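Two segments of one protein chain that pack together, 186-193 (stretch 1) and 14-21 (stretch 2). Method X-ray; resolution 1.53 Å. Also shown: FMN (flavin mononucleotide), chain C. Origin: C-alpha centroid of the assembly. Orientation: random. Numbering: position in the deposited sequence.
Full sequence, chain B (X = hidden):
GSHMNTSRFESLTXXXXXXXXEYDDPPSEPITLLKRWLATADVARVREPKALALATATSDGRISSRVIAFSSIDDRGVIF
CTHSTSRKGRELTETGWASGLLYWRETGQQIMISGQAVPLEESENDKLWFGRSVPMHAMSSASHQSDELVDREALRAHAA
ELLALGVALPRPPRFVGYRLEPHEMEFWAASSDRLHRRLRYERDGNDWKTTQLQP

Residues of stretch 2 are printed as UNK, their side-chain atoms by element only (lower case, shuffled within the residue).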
ATOM      1  N   GLU B 186       5.223  -3.416  11.879  1.00 13.25           N
ATOM      2  CA  GLU B 186       4.277  -2.819  12.810  1.00 13.36           C
ATOM      3  C   GLU B 186       2.952  -3.475  12.657  1.00 12.41           C
ATOM      4  O   GLU B 186       2.489  -3.766  11.513  1.00 12.19           O
ATOM      5  CB  GLU B 186       4.051  -1.304  12.600  1.00 15.86           C
ATOM      6  CG  GLU B 186       3.079  -0.760  13.712  1.00 21.25           C
ATOM      7  CD  GLU B 186       2.458   0.639  13.494  1.00 23.25           C
ATOM      8  OE1 GLU B 186       3.022   1.479  12.721  1.00 24.00           O
ATOM      9  OE2 GLU B 186       1.402   0.907  14.144  1.00 19.52           O
ATOM     10  N   PHE B 187       2.333  -3.711  13.809  1.00 13.41           N
ATOM     11  CA  PHE B 187       0.996  -4.276  13.896  1.00 12.81           C
ATOM     12  C   PHE B 187       0.108  -3.196  14.470  1.00 13.43           C
ATOM     13  O   PHE B 187       0.396  -2.661  15.541  1.00 18.02           O
ATOM     14  CB  PHE B 187       1.040  -5.477  14.808  1.00 12.82           C
ATOM     15  CG  PHE B 187       1.827  -6.627  14.237  1.00 15.44           C
ATOM     16  CD1 PHE B 187       3.205  -6.654  14.379  1.00 14.60           C
ATOM     17  CD2 PHE B 187       1.206  -7.661  13.571  1.00 16.98           C
ATOM     18  CE1 PHE B 187       3.950  -7.657  13.848  1.00 16.37           C
ATOM     19  CE2 PHE B 187       1.959  -8.699  13.051  1.00 15.33           C
ATOM     20  CZ  PHE B 187       3.345  -8.690  13.192  1.00 16.35           C
ATOM     21  N   TRP B 188      -0.962  -2.868  13.760  1.00 10.21           N
ATOM     22  CA  TRP B 188      -1.894  -1.789  14.151  1.00 11.18           C
ATOM     23  C   TRP B 188      -3.321  -2.304  14.216  1.00 12.96           C
ATOM     24  O   TRP B 188      -3.777  -2.954  13.291  1.00 11.39           O
ATOM     25  CB  TRP B 188      -1.811  -0.700  13.099  1.00 13.58           C
ATOM     26  CG  TRP B 188      -2.606   0.582  13.298  1.00 13.43           C
ATOM     27  CD1 TRP B 188      -2.117   1.766  13.741  1.00 14.96           C
ATOM     28  CD2 TRP B 188      -3.992   0.815  13.017  1.00 14.20           C
ATOM     29  NE1 TRP B 188      -3.082   2.733  13.744  1.00 13.28           N
ATOM     30  CE2 TRP B 188      -4.243   2.193  13.276  1.00 13.93           C
ATOM     31  CE3 TRP B 188      -5.023   0.031  12.507  1.00 14.01           C
ATOM     32  CZ2 TRP B 188      -5.491   2.770  13.104  1.00 14.05           C
ATOM     33  CZ3 TRP B 188      -6.262   0.623  12.313  1.00 14.62           C
ATOM     34  CH2 TRP B 188      -6.483   1.975  12.611  1.00 15.21           C
ATOM     35  N   ALA B 189      -4.033  -2.011  15.304  1.00 12.05           N
ATOM     36  CA  ALA B 189      -5.411  -2.464  15.435  1.00 13.79           C
ATOM     37  C   ALA B 189      -6.254  -1.331  15.984  1.00 12.41           C
ATOM     38  O   ALA B 189      -5.992  -0.807  17.049  1.00 13.79           O
ATOM     39  CB  ALA B 189      -5.503  -3.667  16.321  1.00 16.02           C
ATOM     40  N   ALA B 190      -7.293  -0.990  15.248  1.00 11.74           N
ATOM     41  CA  ALA B 190      -8.159   0.141  15.581  1.00 13.56           C
ATOM     42  C   ALA B 190      -8.882  -0.097  16.906  1.00 16.18           C
ATOM     43  O   ALA B 190      -9.250  -1.235  17.260  1.00 14.72           O
ATOM     44  CB  ALA B 190      -9.191   0.349  14.478  1.00 15.64           C
ATOM     45  N   SER B 191      -9.118   1.008  17.607  1.00 14.74           N
ATOM     46  CA  SER B 191      -9.871   1.042  18.865  1.00 16.93           C
ATOM     47  C   SER B 191     -10.962   2.055  18.731  1.00 18.94           C
ATOM     48  O   SER B 191     -10.742   3.133  18.195  1.00 20.31           O
ATOM     49  CB  SER B 191      -8.987   1.514  19.990  1.00 18.71           C
ATOM     50  OG  SER B 191      -7.912   0.631  20.191  1.00 22.48           O
ATOM     51  N   SER B 192     -12.142   1.741  19.252  1.00 19.95           N
ATOM     52  CA  SER B 192     -13.232   2.713  19.167  1.00 22.69           C
ATOM     53  C   SER B 192     -12.960   4.016  19.928  1.00 22.12           C
ATOM     54  O   SER B 192     -13.536   5.047  19.561  1.00 25.38           O
ATOM     55  CB  SER B 192     -14.563   2.090  19.574  1.00 25.03           C
ATOM     56  OG  SER B 192     -14.531   1.676  20.927  1.00 28.07           O
ATOM     57  N   ASP B 193     -12.136   3.986  20.985  1.00 20.34           N
ATOM     58  CA  ASP B 193     -11.817   5.213  21.739  1.00 22.44           C
ATOM     59  C   ASP B 193     -10.668   5.994  21.076  1.00 21.33           C
ATOM     60  O   ASP B 193     -10.186   6.960  21.642  1.00 21.99           O
ATOM     61  CB  ASP B 193     -11.532   4.932  23.261  1.00 23.58           C
ATOM     62  CG  ASP B 193     -10.286   4.059  23.514  1.00 24.82           C
ATOM     63  OD1 ASP B 193      -9.504   3.770  22.577  1.00 23.00           O
ATOM     64  OD2 ASP B 193     -10.113   3.616  24.683  1.00 26.55           O
ATOM     65  N   UNK B  14     -16.597  -6.453  14.496  1.00 52.24           N
ATOM     66  CA  UNK B  14     -16.626  -5.047  14.180  1.00 49.04           C
ATOM     67  C   UNK B  14     -15.228  -4.747  13.682  1.00 43.01           C
ATOM     68  O   UNK B  14     -14.321  -5.580  13.801  1.00 41.69           O
ATOM     69  N   UNK B  15     -15.044  -3.569  13.114  1.00 38.84           N
ATOM     70  CA  UNK B  15     -13.727  -3.180  12.639  1.00 35.64           C
ATOM     71  C   UNK B  15     -13.011  -2.352  13.700  1.00 34.74           C
ATOM     72  O   UNK B  15     -12.044  -1.658  13.424  1.00 31.66           O
ATOM     73  o   UNK B  15     -15.134  -1.730  11.371  1.00 39.74           O
ATOM     74  c   UNK B  15     -13.891  -2.401  11.347  1.00 37.05           C
ATOM     75  N   UNK B  16     -13.510  -2.404  14.935  1.00 34.16           N
ATOM     76  CA  UNK B  16     -12.795  -1.767  16.046  1.00 32.10           C
ATOM     77  C   UNK B  16     -12.747  -2.779  17.191  1.00 31.59           C
ATOM     78  O   UNK B  16     -13.578  -3.711  17.263  1.00 30.41           O
ATOM     79  c   UNK B  16     -13.247   0.693  15.493  1.00 32.31           C
ATOM     80  c   UNK B  16     -14.955  -0.677  16.766  1.00 33.99           C
ATOM     81  c   UNK B  16     -13.468  -0.444  16.505  1.00 33.19           C
ATOM     82  N   UNK B  17     -11.761  -2.606  18.057  1.00 29.64           N
ATOM     83  CA  UNK B  17     -11.641  -3.383  19.277  1.00 27.47           C
ATOM     84  C   UNK B  17     -11.497  -4.896  19.052  1.00 28.70           C
ATOM     85  O   UNK B  17     -11.915  -5.688  19.901  1.00 30.92           O
ATOM     86  c   UNK B  17     -12.976  -1.566  20.443  1.00 33.62           C
ATOM     87  o   UNK B  17     -14.145  -1.096  20.560  1.00 35.25           O
ATOM     88  o   UNK B  17     -11.930  -0.868  20.516  1.00 32.61           O
ATOM     89  c   UNK B  17     -12.824  -3.064  20.205  1.00 31.10           C
ATOM     90  N   UNK B  18     -10.848  -5.321  17.966  1.00 26.32           N
ATOM     91  CA  UNK B  18     -10.517  -6.733  17.914  1.00 26.46           C
ATOM     92  C   UNK B  18      -9.528  -7.059  19.032  1.00 22.79           C
ATOM     93  O   UNK B  18      -8.839  -6.187  19.545  1.00 21.03           O
ATOM     94  c   UNK B  18     -11.086  -6.799  15.505  1.00 33.95           C
ATOM     95  c   UNK B  18      -8.626  -6.731  16.285  1.00 32.00           C
ATOM     96  c   UNK B  18     -10.036  -7.213  16.567  1.00 31.76           C
ATOM     97  N   UNK B  19      -9.504  -8.319  19.444  1.00 22.51           N
ATOM     98  CA  UNK B  19      -8.650  -8.705  20.540  1.00 24.85           C
ATOM     99  C   UNK B  19      -7.211  -8.720  20.041  1.00 24.88           C
ATOM    100  O   UNK B  19      -6.935  -9.082  18.891  1.00 28.20           O
ATOM    101  c   UNK B  19      -8.500 -10.385  22.439  1.00 34.73           C
ATOM    102  c   UNK B  19      -9.439  -9.783  23.488  1.00 36.50           C
ATOM    103  c   UNK B  19      -9.000 -10.092  21.031  1.00 28.52           C
ATOM    104  c   UNK B  19      -8.310 -11.930  22.634  1.00 37.10           C
ATOM    105  N   UNK B  20      -6.293  -8.380  20.918  1.00 22.27           N
ATOM    106  CA  UNK B  20      -4.877  -8.240  20.528  1.00 19.51           C
ATOM    107  C   UNK B  20      -4.087  -8.410  21.830  1.00 19.04           C
ATOM    108  O   UNK B  20      -3.456  -7.491  22.308  1.00 19.94           O
ATOM    109  c   UNK B  20      -1.729  -5.025  18.388  1.00 14.48           C
ATOM    110  c   UNK B  20      -0.759  -6.015  18.312  1.00 16.05           C
ATOM    111  c   UNK B  20      -2.976  -5.317  18.898  1.00 14.19           C
ATOM    112  c   UNK B  20      -3.288  -6.595  19.343  1.00 15.80           C
ATOM    113  c   UNK B  20      -1.061  -7.290  18.734  1.00 16.21           C
ATOM    114  c   UNK B  20      -2.310  -7.585  19.256  1.00 15.23           C
ATOM    115  c   UNK B  20      -4.687  -6.873  19.900  1.00 18.62           C
ATOM    116  N   UNK B  21      -4.116  -9.613  22.387  1.00 21.09           N
ATOM    117  CA  UNK B  21      -3.447  -9.803  23.681  1.00 20.96           C
ATOM    118  C   UNK B  21      -1.943  -9.654  23.556  1.00 21.72           C
ATOM    119  O   UNK B  21      -1.305  -9.294  24.551  1.00 24.31           O
ATOM    120  c   UNK B  21      -4.311 -11.885  22.845  1.00 23.77           C
ATOM    121  c   UNK B  21      -4.917 -10.784  22.011  1.00 21.80           C
ATOM    122  c   UNK B  21      -3.840 -11.230  24.086  1.00 24.69           C
TER
HETATM  123  N1  FMN C 301      -2.913   8.715  10.005  1.00 13.47           N
HETATM  124  C2  FMN C 301      -2.754  10.042   9.716  1.00 14.23           C
HETATM  125  O2  FMN C 301      -1.826  10.671  10.191  1.00 14.93           O
HETATM  126  N3  FMN C 301      -3.612  10.658   8.845  1.00 13.55           N
HETATM  127  C4  FMN C 301      -4.674   9.973   8.308  1.00 13.83           C
HETATM  128  O4  FMN C 301      -5.437  10.572   7.523  1.00 16.82           O
HETATM  129  C4A FMN C 301      -4.859   8.632   8.620  1.00 12.47           C
HETATM  130  N5  FMN C 301      -5.942   7.931   8.116  1.00 13.19           N
HETATM  131  C5A FMN C 301      -6.064   6.574   8.428  1.00 12.31           C
HETATM  132  C6  FMN C 301      -7.121   5.867   7.899  1.00 14.00           C
HETATM  133  C7  FMN C 301      -7.259   4.518   8.161  1.00 14.23           C
HETATM  134  C7M FMN C 301      -8.419   3.800   7.566  1.00 17.74           C
HETATM  135  C8  FMN C 301      -6.353   3.876   8.995  1.00 12.62           C
HETATM  136  C8M FMN C 301      -6.471   2.414   9.278  1.00 14.77           C
HETATM  137  C9  FMN C 301      -5.289   4.580   9.526  1.00 12.18           C
HETATM  138  C9A FMN C 301      -5.162   5.943   9.282  1.00 12.53           C
HETATM  139  N10 FMN C 301      -4.093   6.699   9.830  1.00 10.80           N
HETATM  140  C10 FMN C 301      -3.967   8.022   9.490  1.00 12.11           C
HETATM  141  C1' FMN C 301      -3.068   6.139  10.749  1.00 11.55           C
HETATM  142  C2' FMN C 301      -1.827   5.677   9.981  1.00 12.22           C
HETATM  143  O2' FMN C 301      -2.065   4.444   9.286  1.00 12.24           O
HETATM  144  C3' FMN C 301      -0.612   5.498  10.892  1.00 12.02           C
HETATM  145  O3' FMN C 301      -0.956   4.572  11.903  1.00 12.97           O
HETATM  146  C4' FMN C 301      -0.139   6.839  11.484  1.00 12.70           C
HETATM  147  O4' FMN C 301      -0.412   7.883  10.568  1.00 12.45           O
HETATM  148  C5' FMN C 301       1.317   6.782  11.917  1.00 11.18           C
HETATM  149  O5' FMN C 301       2.133   6.384  10.836  1.00 13.26           O
HETATM  150  P   FMN C 301       3.720   6.551  10.890  1.00 13.61           P
HETATM  151  O1P FMN C 301       4.045   8.024  10.726  1.00 14.09           O
HETATM  152  O2P FMN C 301       4.198   6.044  12.259  1.00 13.39           O
HETATM  153  O3P FMN C 301       4.232   5.775   9.726  1.00 14.87           O
HETATM  154  O   HOH W   1     -11.805   1.317  22.345  1.00 31.71           O
HETATM  155  O   HOH W   2      -9.498  -1.420  21.574  1.00 39.51           O
HETATM  156  O   HOH W   3      -9.586  -3.597  15.723  1.00 19.76           O

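Position 14 carries no side-chain atoms beyond its backbone, and nothing of stretch 1 comes near it; it is Gly 14. Position 15 has one carbon followed by one oxygen, the short hydroxyl chain of a serine. The side chain of Ser 15 stays out of contact with stretch 1, and contact is made instead by its backbone, where O lies 3.6 Å from Ala 190 CB.

At position 16 a single carbon carries two more, so the chain forks at CB, and its CA-to-CB bond points toward stretch 1. Three carbons branched in this way make Val 16. Its CG1 lies 4.2 Å from Ala 190 CB, while its CG2 approaches Ser 192 CB at 4.0 Å.

Position 17 has two carbons, the second bearing two oxygens: a short carboxylate, hence Asp 17. The CA-to-CB bond runs sideways, but the carboxylate comes nearer to stretch 1 and engages Ser 192 through both oxygens. Ser 192 N donates to Asp 17 OD1 at 2.9 Å, and Ser 192 OG donates to Asp 17 OD2 at 2.8 Å. The backbone adds a third hydrogen bond, from Asp 17 N to Ala 190 O at 3.0 Å.

Position 18 repeats the pattern of one carbon carrying two, and is Val 18; its CG2 lies 4.4 Å from Ala 189 CB. Position 19 has four carbons forked at the second, as in leucine. Leu 19 points away and makes no contact with stretch 1.

Position 20 shows one carbon leading to a six-carbon ring, which identifies Phe 20. The ring is buried, with CD2 4.0 Å from Ala 189 CB and CZ 4.0 Å from Phe 187 CB. At position 21 three carbons close a ring onto the backbone N, giving Pro 21, which lies beyond reach of stretch 1.

The contact thus joins an apolar part to a polar one. The CA-to-CB bonds of Phe 187 and Ala 189, alternate residues of the strand, point toward stretch 2 and their CB atoms meet the Phe 20 ring, although the end of the Phe 187 side chain leads away. The intervening Trp 188 points away, its NE1 3.4 Å from FMN O3'. Past the strand, Asp 17 fastens the loop by backbone and carboxylate together. Water 2 donates to Asp 17 OD1 and Ser 191 OG, and water 3 accepts from Val 18 N while donating to Ala 190 O.

Stretch 2 14-21: GSVDVLFP
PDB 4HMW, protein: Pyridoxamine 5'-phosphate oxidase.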